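Local coordinates for protelomerase (Agrobacterium tumefaciens, PDB 4F43) that generates the covalently closed hairpin ends of the linear chromosome by cutting and rejoining DNA, and protects those ends once formed, at a contact of chain A with DNA. Sequence-based numbering; all coordinates share one arbitrary frame.

A contact of chain A with DNA. Residues 26, 28-30, 63, 71. With nucleotides of chain B.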
# COMPACT_ATOMS: atom_id res chain seq x y z
N LYS A 26 -5.71 -11.08 22.53
CA LYS A 26 -4.43 -11.17 23.23
C LYS A 26 -3.30 -11.33 22.23
O LYS A 26 -3.34 -12.21 21.37
CB LYS A 26 -4.43 -12.34 24.22
CG LYS A 26 -5.31 -12.11 25.44
CD LYS A 26 -4.89 -10.86 26.19
CE LYS A 26 -5.80 -10.60 27.38
NZ LYS A 26 -5.42 -9.35 28.10
N THR A 28 -0.88 -12.84 21.10
CA THR A 28 -0.20 -14.13 21.18
C THR A 28 1.04 -14.21 20.29
O THR A 28 2.09 -14.68 20.71
CB THR A 28 -1.15 -15.30 20.82
OG1 THR A 28 -1.66 -15.11 19.50
CG2 THR A 28 -2.31 -15.36 21.80
N VAL A 29 0.90 -13.74 19.05
CA VAL A 29 2.00 -13.79 18.09
C VAL A 29 3.17 -12.91 18.53
O VAL A 29 4.33 -13.34 18.49
CB VAL A 29 1.54 -13.35 16.68
CG1 VAL A 29 2.71 -13.34 15.71
CG2 VAL A 29 0.43 -14.26 16.18
N LEU A 30 2.86 -11.69 18.96
CA LEU A 30 3.87 -10.78 19.49
C LEU A 30 4.58 -11.40 20.68
O LEU A 30 5.79 -11.22 20.87
CB LEU A 30 3.23 -9.45 19.89
CG LEU A 30 2.62 -8.60 18.77
CD1 LEU A 30 1.83 -7.43 19.35
CD2 LEU A 30 3.71 -8.09 17.84
N ARG A 63 -2.41 -22.79 9.15
CA ARG A 63 -2.80 -21.44 8.75
C ARG A 63 -2.65 -21.20 7.25
O ARG A 63 -2.34 -22.12 6.49
CB ARG A 63 -2.00 -20.40 9.54
CG ARG A 63 -2.26 -20.45 11.03
CD ARG A 63 -3.75 -20.34 11.31
NE ARG A 63 -4.07 -20.56 12.72
CZ ARG A 63 -5.30 -20.72 13.18
NH1 ARG A 63 -5.51 -20.92 14.47
NH2 ARG A 63 -6.33 -20.68 12.35
N TYR A 71 4.12 -13.46 8.73
CA TYR A 71 4.65 -13.71 10.07
C TYR A 71 6.15 -13.94 10.04
O TYR A 71 6.87 -13.51 10.93
CB TYR A 71 3.94 -14.90 10.72
CG TYR A 71 2.55 -14.59 11.22
CD1 TYR A 71 2.00 -13.32 11.06
CD2 TYR A 71 1.79 -15.56 11.86
CE1 TYR A 71 0.73 -13.04 11.52
CE2 TYR A 71 0.52 -15.28 12.32
CZ TYR A 71 -0.00 -14.02 12.14
OH TYR A 71 -1.26 -13.73 12.60
P DA B 8 -1.40 -10.20 17.36
OP1 DA B 8 -0.39 -10.62 18.35
OP2 DA B 8 -0.99 -9.32 16.24
O5' DA B 8 -2.07 -11.51 16.72
C5' DA B 8 -2.75 -12.43 17.56
C4' DA B 8 -3.91 -13.07 16.82
O4' DA B 8 -4.77 -12.02 16.29
C3' DA B 8 -3.53 -13.95 15.63
O3' DA B 8 -4.36 -15.10 15.59
C2' DA B 8 -3.77 -13.05 14.43
C1' DA B 8 -4.95 -12.21 14.91
N9 DA B 8 -5.01 -10.90 14.27
C8 DA B 8 -4.13 -9.86 14.39
N7 DA B 8 -4.45 -8.80 13.69
C5 DA B 8 -5.63 -9.16 13.06
C6 DA B 8 -6.49 -8.48 12.18
N6 DA B 8 -6.28 -7.23 11.75
N1 DA B 8 -7.59 -9.14 11.75
C2 DA B 8 -7.80 -10.39 12.17
N3 DA B 8 -7.07 -11.13 13.00
C4 DA B 8 -5.99 -10.45 13.41
P DC B 9 -3.91 -16.39 14.74
OP1 DC B 9 -4.66 -17.55 15.26
OP2 DC B 9 -2.43 -16.42 14.71
O5' DC B 9 -4.41 -16.06 13.26
C5' DC B 9 -5.81 -16.01 12.99
C4' DC B 9 -6.08 -15.36 11.65
O4' DC B 9 -5.75 -13.95 11.69
C3' DC B 9 -5.29 -15.92 10.46
O3' DC B 9 -6.16 -16.66 9.61
C2' DC B 9 -4.72 -14.69 9.76
C1' DC B 9 -5.55 -13.56 10.35
N1 DC B 9 -4.92 -12.21 10.30
C2 DC B 9 -5.59 -11.19 9.63
O2 DC B 9 -6.69 -11.44 9.12
N3 DC B 9 -5.03 -9.96 9.57
C4 DC B 9 -3.84 -9.74 10.14
N4 DC B 9 -3.33 -8.51 10.05
C5 DC B 9 -3.14 -10.78 10.82
C6 DC B 9 -3.70 -11.99 10.88
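Tyr71 reaches in to the backbone of chain B between DA8 and DC9, phenol end first. Its OH lies 3.2 Å from C2' of the DA8 deoxyribose and 3.5 Å from C6 of the DC9 base, so the hydroxyl ends at the step between the two paired nucleotides. The DC9 phosphate meets the same ring at its edge: OP2 lies in the ring plane, 4.0 Å from CE2, leaving the flat faces of the tyrosine turned away from that oxygen. With CG beside the backbone N (chi1 -76°), the ring points away from its helix and towards the DNA.

Arg63 approaches the other non-bridging oxygen of this phosphate. Its chain bends at chi2 (-54°) and then runs extended, bringing the guanidinium NH1 to 3.6 Å from OP1 of DC9 in a long salt bridge. The two phosphate oxygens are thus divided between a cationic group and an aromatic edge, while CG2 of Val29 also approaches OP2 from the direction of the neighbouring helix.

That CG2 branch lies between the DC9 phosphate and the 5' side of DA8, where it packs 3.9 Å from C5'. Thr28 comes alongside the same sugar, with OG1 3.5 Å from C5' in a van der Waals contact. At the DA8 phosphate, the backbone N of Leu30 gives a weak hydrogen bond of 3.5 Å to OP1, and the leucine CG packs against this oxygen at 3.7 Å. The positive N-terminal end of helix 28-40 would probably favour the phosphate's negative charge.

The contacts fall mainly on sugars and phosphates, with the Tyr71 hydroxyl also touching the DC9 base; this suggests support of the DNA backbone more than sequence recognition. Thr28, Val29 and Leu30 form the first turn of helix 28-40, Tyr71 projects from helix 65-82, and Arg63 sits in the loop just before that helix, all within the N-terminal helical part of this fragment.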